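Local coordinates for protein beta-phenylalanine aminotransferase (Variovorax paradoxus, PDB 4AO9) that catalyses the pyridoxal-phosphate-dependent transfer of the amino group of beta-phenylalanine, as a class-III aminotransferase, at residues 277-289 with 295-307. Sequence-based numbering, arbitrary orientation.
With PLP (pyridoxal-5'-phosphate), chain C.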
ATOM      1  N   GLY A 277       9.542  -8.160  27.014  1.00 14.40           N
ATOM      2  CA  GLY A 277       8.750  -7.570  28.095  1.00 14.39           C
ATOM      3  C   GLY A 277       8.696  -6.053  28.086  1.00 14.08           C
ATOM      4  O   GLY A 277       8.679  -5.417  29.142  1.00 14.83           O
ATOM      5  N   ILE A 278       8.679  -5.466  26.893  1.00 13.02           N
ATOM      6  CA  ILE A 278       8.551  -4.018  26.748  1.00 12.67           C
ATOM      7  C   ILE A 278       7.298  -3.694  25.947  1.00 12.02           C
ATOM      8  O   ILE A 278       7.130  -4.160  24.810  1.00 12.56           O
ATOM      9  CB  ILE A 278       9.800  -3.372  26.096  1.00 12.30           C
ATOM     10  CG1 ILE A 278      11.062  -3.778  26.869  1.00 13.49           C
ATOM     11  CG2 ILE A 278       9.650  -1.840  26.046  1.00 12.15           C
ATOM     12  CD1 ILE A 278      12.363  -3.456  26.163  1.00 14.75           C
ATOM     13  N   ARG A 279       6.428  -2.892  26.548  1.00 12.25           N
ATOM     14  CA  ARG A 279       5.136  -2.535  25.962  1.00 12.47           C
ATOM     15  C   ARG A 279       5.226  -1.201  25.237  1.00 11.59           C
ATOM     16  O   ARG A 279       5.482  -0.178  25.863  1.00 12.02           O
ATOM     17  CB  ARG A 279       4.056  -2.454  27.048  1.00 13.80           C
ATOM     18  CG  ARG A 279       2.701  -1.931  26.557  1.00 17.42           C
ATOM     19  CD  ARG A 279       1.799  -3.057  26.086  1.00 25.12           C
ATOM     20  NE  ARG A 279       0.948  -3.596  27.150  1.00 30.53           N
ATOM     21  CZ  ARG A 279      -0.388  -3.534  27.172  1.00 32.02           C
ATOM     22  NH1 ARG A 279      -1.066  -2.963  26.186  1.00 34.28           N
ATOM     23  NH2 ARG A 279      -1.053  -4.059  28.192  1.00 33.45           N
ATOM     24  N   SER A 280       5.016  -1.213  23.923  1.00  9.48           N
ATOM     25  CA  SER A 280       4.881   0.040  23.170  1.00  8.89           C
ATOM     26  C   SER A 280       3.432   0.529  23.153  1.00  8.39           C
ATOM     27  O   SER A 280       2.494  -0.247  23.315  1.00  9.26           O
ATOM     28  CB  SER A 280       5.403  -0.141  21.745  1.00  8.86           C
ATOM     29  OG  SER A 280       4.714  -1.199  21.089  1.00  9.40           O
ATOM     30  N   ASP A 281       3.265   1.837  22.955  1.00  8.40           N
ATOM     31  CA  ASP A 281       1.942   2.444  22.843  1.00  7.97           C
ATOM     32  C   ASP A 281       1.218   2.069  21.556  1.00  7.90           C
ATOM     33  O   ASP A 281      -0.009   1.921  21.555  1.00  7.51           O
ATOM     34  CB  ASP A 281       2.054   3.957  22.959  1.00  7.84           C
ATOM     35  CG  ASP A 281       2.652   4.373  24.275  1.00  8.08           C
ATOM     36  OD1 ASP A 281       1.889   4.427  25.267  1.00 11.31           O
ATOM     37  OD2 ASP A 281       3.873   4.610  24.323  1.00  8.26           O
ATOM     38  N   LEU A 282       1.984   1.911  20.476  1.00  7.38           N
ATOM     39  CA  LEU A 282       1.485   1.374  19.205  1.00  7.22           C
ATOM     40  C   LEU A 282       2.481   0.354  18.690  1.00  7.25           C
ATOM     41  O   LEU A 282       3.670   0.390  19.056  1.00  7.19           O
ATOM     42  CB  LEU A 282       1.291   2.471  18.143  1.00  8.09           C
ATOM     43  CG  LEU A 282       0.291   3.586  18.464  1.00  8.41           C
ATOM     44  CD1 LEU A 282       0.410   4.693  17.423  1.00  9.45           C
ATOM     45  CD2 LEU A 282      -1.141   3.067  18.512  1.00  9.73           C
ATOM     46  N   THR A 283       1.991  -0.530  17.822  1.00  7.30           N
ATOM     47  CA  THR A 283       2.796  -1.534  17.159  1.00  6.96           C
ATOM     48  C   THR A 283       2.350  -1.581  15.706  1.00  7.15           C
ATOM     49  O   THR A 283       1.148  -1.545  15.419  1.00  7.60           O
ATOM     50  CB  THR A 283       2.558  -2.908  17.793  1.00  7.24           C
ATOM     51  OG1 THR A 283       2.985  -2.860  19.163  1.00  7.97           O
ATOM     52  CG2 THR A 283       3.343  -4.003  17.057  1.00  8.21           C
ATOM     53  N   THR A 284       3.318  -1.688  14.800  1.00  6.27           N
ATOM     54  CA  THR A 284       2.991  -1.913  13.395  1.00  7.16           C
ATOM     55  C   THR A 284       3.383  -3.330  12.982  1.00  6.68           C
ATOM     56  O   THR A 284       4.337  -3.918  13.515  1.00  7.50           O
ATOM     57  CB  THR A 284       3.630  -0.867  12.486  1.00  6.67           C
ATOM     58  OG1 THR A 284       5.051  -0.872  12.681  1.00  6.83           O
ATOM     59  CG2 THR A 284       3.065   0.530  12.812  1.00  7.47           C
ATOM     60  N   LEU A 285       2.593  -3.874  12.055  1.00  7.23           N
ATOM     61  CA  LEU A 285       2.733  -5.238  11.558  1.00  7.08           C
ATOM     62  C   LEU A 285       2.642  -5.243  10.041  1.00  6.86           C
ATOM     63  O   LEU A 285       2.112  -4.313   9.433  1.00  6.97           O
ATOM     64  CB  LEU A 285       1.597  -6.104  12.110  1.00  7.61           C
ATOM     65  CG  LEU A 285       1.501  -6.264  13.620  1.00  7.08           C
ATOM     66  CD1 LEU A 285       0.179  -6.963  13.955  1.00  7.92           C
ATOM     67  CD2 LEU A 285       2.678  -7.060  14.168  1.00  8.38           C
ATOM     68  N   GLY A 286       3.159  -6.305   9.434  1.00  7.06           N
ATOM     69  CA  GLY A 286       3.094  -6.444   7.992  1.00  8.41           C
ATOM     70  C   GLY A 286       3.636  -7.774   7.542  1.00  8.99           C
ATOM     71  O   GLY A 286       3.627  -8.767   8.286  1.00  8.96           O
ATOM     72  N   LYS A 287       4.109  -7.773   6.300  1.00  9.79           N
ATOM     73  CA  LYS A 287       4.719  -8.954   5.650  1.00 11.17           C
ATOM     74  C   LYS A 287       3.820 -10.221   5.828  1.00 12.02           C
ATOM     75  O   LYS A 287       2.711 -10.257   5.289  1.00 14.20           O
ATOM     76  CB  LYS A 287       6.208  -9.058   6.024  1.00 11.66           C
ATOM     77  CG  LYS A 287       6.919  -7.910   5.245  1.00 13.27           C
ATOM     78  CD  LYS A 287       8.426  -8.103   5.181  1.00 14.89           C
ATOM     79  CE  LYS A 287       9.173  -6.992   4.428  1.00 14.63           C
ATOM     80  NZ  LYS A 287       9.709  -5.996   5.387  1.00 15.76           N
ATOM     81  N   TYR A 288       4.260 -11.221   6.579  1.00 11.48           N
ATOM     82  CA  TYR A 288       3.572 -12.526   6.584  1.00 11.84           C
ATOM     83  C   TYR A 288       2.163 -12.552   7.187  1.00 12.07           C
ATOM     84  O   TYR A 288       1.419 -13.514   6.990  1.00 12.39           O
ATOM     85  CB  TYR A 288       4.427 -13.556   7.332  1.00 11.40           C
ATOM     86  CG  TYR A 288       4.376 -13.322   8.830  1.00 12.32           C
ATOM     87  CD1 TYR A 288       5.173 -12.343   9.425  1.00 14.01           C
ATOM     88  CD2 TYR A 288       3.489 -14.038   9.645  1.00 12.70           C
ATOM     89  CE1 TYR A 288       5.102 -12.092  10.781  1.00 13.84           C
ATOM     90  CE2 TYR A 288       3.420 -13.799  11.019  1.00 12.39           C
ATOM     91  CZ  TYR A 288       4.238 -12.825  11.571  1.00 13.12           C
ATOM     92  OH  TYR A 288       4.148 -12.566  12.914  1.00 12.94           O
ATOM     93  N   ILE A 289       1.805 -11.529   7.957  1.00 12.25           N
ATOM     94  CA  ILE A 289       0.520 -11.533   8.652  1.00 13.00           C
ATOM     95  C   ILE A 289      -0.671 -11.589   7.682  1.00 13.24           C
ATOM     96  O   ILE A 289      -1.727 -12.108   8.034  1.00 14.55           O
ATOM     97  CB  ILE A 289       0.419 -10.357   9.675  1.00 12.89           C
ATOM     98  CG1 ILE A 289       1.500 -10.471  10.765  1.00 15.36           C
ATOM     99  CG2 ILE A 289      -0.963 -10.294  10.306  1.00 12.63           C
ATOM    100  CD1 ILE A 289       1.136 -11.369  11.946  1.00 18.90           C
ATOM    101  N   PHE A 295      -0.460  -6.478   2.641  1.00 10.15           N
ATOM    102  CA  PHE A 295      -0.944  -6.328   4.010  1.00  9.04           C
ATOM    103  C   PHE A 295      -0.089  -5.399   4.846  1.00  8.22           C
ATOM    104  O   PHE A 295       1.138  -5.372   4.689  1.00  8.85           O
ATOM    105  CB  PHE A 295      -0.946  -7.703   4.706  1.00  9.49           C
ATOM    106  CG  PHE A 295      -1.318  -7.639   6.155  1.00 10.24           C
ATOM    107  CD1 PHE A 295      -2.653  -7.705   6.531  1.00 10.97           C
ATOM    108  CD2 PHE A 295      -0.340  -7.499   7.142  1.00 11.12           C
ATOM    109  CE1 PHE A 295      -3.018  -7.619   7.866  1.00 12.93           C
ATOM    110  CE2 PHE A 295      -0.702  -7.385   8.487  1.00 13.28           C
ATOM    111  CZ  PHE A 295      -2.040  -7.458   8.838  1.00 13.17           C
ATOM    112  N   GLY A 296      -0.748  -4.658   5.740  1.00  7.14           N
ATOM    113  CA  GLY A 296      -0.099  -4.051   6.903  1.00  6.42           C
ATOM    114  C   GLY A 296      -1.164  -3.822   7.965  1.00  6.42           C
ATOM    115  O   GLY A 296      -2.369  -3.954   7.697  1.00  6.96           O
ATOM    116  N   ALA A 297      -0.735  -3.509   9.182  1.00  6.51           N
ATOM    117  CA  ALA A 297      -1.684  -3.097  10.234  1.00  6.36           C
ATOM    118  C   ALA A 297      -0.977  -2.209  11.229  1.00  6.90           C
ATOM    119  O   ALA A 297       0.223  -2.326  11.438  1.00  6.81           O
ATOM    120  CB  ALA A 297      -2.315  -4.312  10.958  1.00  7.49           C
ATOM    121  N   PHE A 298      -1.719  -1.278  11.801  1.00  6.73           N
ATOM    122  CA  PHE A 298      -1.221  -0.522  12.945  1.00  7.65           C
ATOM    123  C   PHE A 298      -2.255  -0.602  14.036  1.00  7.59           C
ATOM    124  O   PHE A 298      -3.456  -0.619  13.765  1.00  7.40           O
ATOM    125  CB  PHE A 298      -0.875   0.935  12.587  1.00  8.07           C
ATOM    126  CG  PHE A 298      -2.066   1.818  12.277  1.00  8.29           C
ATOM    127  CD1 PHE A 298      -2.731   1.726  11.057  1.00 10.36           C
ATOM    128  CD2 PHE A 298      -2.483   2.794  13.195  1.00  9.90           C
ATOM    129  CE1 PHE A 298      -3.823   2.563  10.760  1.00 10.99           C
ATOM    130  CE2 PHE A 298      -3.567   3.627  12.910  1.00 11.58           C
ATOM    131  CZ  PHE A 298      -4.233   3.511  11.698  1.00 11.15           C
ATOM    132  N   GLY A 299      -1.791  -0.683  15.278  1.00  7.66           N
ATOM    133  CA  GLY A 299      -2.715  -0.732  16.404  1.00  8.14           C
ATOM    134  C   GLY A 299      -1.989  -0.526  17.708  1.00  7.99           C
ATOM    135  O   GLY A 299      -0.773  -0.284  17.727  1.00  8.75           O
ATOM    136  N   GLY A 300      -2.734  -0.632  18.799  1.00  7.94           N
ATOM    137  CA  GLY A 300      -2.146  -0.416  20.116  1.00  7.98           C
ATOM    138  C   GLY A 300      -3.217   0.052  21.063  1.00  8.28           C
ATOM    139  O   GLY A 300      -4.318  -0.484  21.069  1.00  8.92           O
ATOM    140  N   ARG A 301      -2.900   1.065  21.857  1.00  8.46           N
ATOM    141  CA  ARG A 301      -3.837   1.597  22.853  1.00  9.35           C
ATOM    142  C   ARG A 301      -5.159   2.006  22.228  1.00  9.55           C
ATOM    143  O   ARG A 301      -5.178   2.739  21.242  1.00  9.72           O
ATOM    144  CB  ARG A 301      -3.234   2.824  23.532  1.00 10.14           C
ATOM    145  CG  ARG A 301      -2.154   2.537  24.530  1.00  9.57           C
ATOM    146  CD  ARG A 301      -1.327   3.792  24.822  1.00 10.90           C
ATOM    147  NE  ARG A 301      -2.150   4.903  25.322  1.00 10.75           N
ATOM    148  CZ  ARG A 301      -1.649   6.064  25.747  1.00 10.25           C
ATOM    149  NH1 ARG A 301      -0.335   6.241  25.756  1.00 11.77           N
ATOM    150  NH2 ARG A 301      -2.453   7.041  26.164  1.00 12.64           N
ATOM    151  N   ALA A 302      -6.261   1.542  22.813  1.00 10.41           N
ATOM    152  CA  ALA A 302      -7.591   1.912  22.344  1.00 10.79           C
ATOM    153  C   ALA A 302      -7.819   3.431  22.363  1.00 10.37           C
ATOM    154  O   ALA A 302      -8.474   3.966  21.462  1.00  9.95           O
ATOM    155  CB  ALA A 302      -8.661   1.192  23.162  1.00 11.61           C
ATOM    156  N   ASP A 303      -7.259   4.137  23.344  1.00 10.60           N
ATOM    157  CA  ASP A 303      -7.479   5.585  23.398  1.00 11.64           C
ATOM    158  C   ASP A 303      -6.775   6.339  22.274  1.00 11.22           C
ATOM    159  O   ASP A 303      -7.261   7.376  21.832  1.00 12.30           O
ATOM    160  CB  ASP A 303      -7.194   6.198  24.794  1.00 12.39           C
ATOM    161  CG  ASP A 303      -5.732   6.092  25.223  1.00 13.83           C
ATOM    162  OD1 ASP A 303      -4.995   5.229  24.706  1.00 14.10           O
ATOM    163  OD2 ASP A 303      -5.319   6.877  26.111  1.00 16.44           O
ATOM    164  N   VAL A 304      -5.660   5.803  21.778  1.00 10.08           N
ATOM    165  CA  VAL A 304      -4.997   6.397  20.614  1.00  9.69           C
ATOM    166  C   VAL A 304      -5.749   6.007  19.343  1.00  9.46           C
ATOM    167  O   VAL A 304      -5.987   6.851  18.460  1.00 10.02           O
ATOM    168  CB  VAL A 304      -3.502   5.991  20.541  1.00  9.04           C
ATOM    169  CG1 VAL A 304      -2.846   6.529  19.266  1.00  9.40           C
ATOM    170  CG2 VAL A 304      -2.761   6.504  21.792  1.00  9.86           C
ATOM    171  N   MET A 305      -6.126   4.734  19.241  1.00  9.63           N
ATOM    172  CA  MET A 305      -6.855   4.263  18.062  1.00  9.40           C
ATOM    173  C   MET A 305      -8.236   4.920  17.925  1.00  9.61           C
ATOM    174  O   MET A 305      -8.789   4.985  16.817  1.00  9.66           O
ATOM    175  CB  MET A 305      -6.969   2.740  18.075  1.00  9.72           C
ATOM    176  CG  MET A 305      -5.621   2.019  17.906  1.00 10.17           C
ATOM    177  SD  MET A 305      -4.709   2.500  16.408  1.00  9.76           S
ATOM    178  CE  MET A 305      -5.802   1.872  15.119  1.00 10.93           C
ATOM    179  N   ALA A 306      -8.766   5.418  19.037  1.00 10.09           N
ATOM    180  CA  ALA A 306     -10.058   6.098  19.050  1.00 10.36           C
ATOM    181  C   ALA A 306     -10.068   7.337  18.159  1.00 10.00           C
ATOM    182  O   ALA A 306     -11.142   7.788  17.720  1.00 10.74           O
ATOM    183  CB  ALA A 306     -10.442   6.464  20.466  1.00 11.01           C
ATOM    184  N   LEU A 307      -8.882   7.873  17.863  1.00  9.67           N
ATOM    185  CA  LEU A 307      -8.795   9.008  16.943  1.00  9.87           C
ATOM    186  C   LEU A 307      -9.427   8.667  15.601  1.00  9.98           C
ATOM    187  O   LEU A 307      -9.883   9.566  14.891  1.00  9.54           O
ATOM    188  CB  LEU A 307      -7.340   9.415  16.728  1.00 10.12           C
ATOM    189  CG  LEU A 307      -6.659  10.090  17.915  1.00 11.03           C
ATOM    190  CD1 LEU A 307      -5.189  10.342  17.614  1.00 13.47           C
ATOM    191  CD2 LEU A 307      -7.382  11.375  18.256  1.00 14.14           C
TER
HETATM  192  N1  PLP C1267       9.253  -1.977   8.460  1.00  8.34           N
HETATM  193  C2  PLP C1267      10.023  -3.064   8.502  1.00  8.62           C
HETATM  194  C2A PLP C1267      10.810  -3.312   9.790  1.00 10.22           C
HETATM  195  C3  PLP C1267      10.079  -3.934   7.409  1.00 10.24           C
HETATM  196  O3  PLP C1267      10.801  -4.944   7.489  1.00 13.15           O
HETATM  197  C4  PLP C1267       9.340  -3.690   6.240  1.00 10.83           C
HETATM  198  C4A PLP C1267       9.348  -4.627   5.016  1.00 14.84           C
HETATM  199  C5  PLP C1267       8.569  -2.506   6.239  1.00  8.01           C
HETATM  200  C6  PLP C1267       8.551  -1.678   7.362  1.00  8.33           C
HETATM  201  C5A PLP C1267       7.728  -2.101   5.014  1.00  9.58           C
HETATM  202  O4P PLP C1267       6.692  -2.924   4.677  1.00  8.23           O
HETATM  203  P   PLP C1267       6.164  -2.859   3.156  1.00  9.08           P
HETATM  204  O1P PLP C1267       7.343  -3.355   2.234  1.00  9.42           O
HETATM  205  O2P PLP C1267       5.803  -1.374   2.804  1.00  9.24           O
HETATM  206  O3P PLP C1267       4.943  -3.716   3.124  1.00  9.12           O
HETATM  207  O   HOH W   1       3.918  -5.548   4.871  1.00 13.53           O
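Asp281 meets Arg301 twice where the antiparallel hairpin of strands 282-286 and 296-300 opens. Its carbonyl O accepts Arg301 N at 3.0 Å, and its OD1 forms a salt bridge with Arg301 NH1 (2.9 Å), in the guanidinium plane but from above the carboxylate plane. Arg301 NE and NH2 grip both oxygens of Asp303 side-on, while Asp281 OD2 turns to Leu257 N and Arg247; arginine suits a place between two acids. Gly300 lies tight against Asp281 O and the Leu282 backbone, where a CB would clash. With CG anti to its carbonyl carbon (chi1 -61°), Leu282 brings CD2 to Val304 CG1 (3.9 Å) and near Met305 SD, packing the strand against helix 302-305. Thr283 exchanges two backbone bonds with Gly299. The beta-branched Thr284 sets CG2 against Phe298 CB and its OG1 bonds to Asn156 of the cofactor pocket. Leu285 pairs likewise with Ala297, their apolar side chains sharing one sheet face. Gly286, lacking a side chain, lets the Phe295 ring edge approach its CA (3.7 Å from CD2). Lys287 NZ is covalently joined to PLP C4A (1.5 Å), while one water links Lys287 N, Phe295 O and PLP O3P. Ile289 CG2 reaches Phe295 CZ at 3.4 Å, and its backbone C lies over the ring's centre. Class-III enzymes rest as an internal aldimine; the modelled bond is nearer single-bond length, leaving its order open. The hairpin carries this cofactor-linked lysine and, through the water, probably helps seat the phosphate.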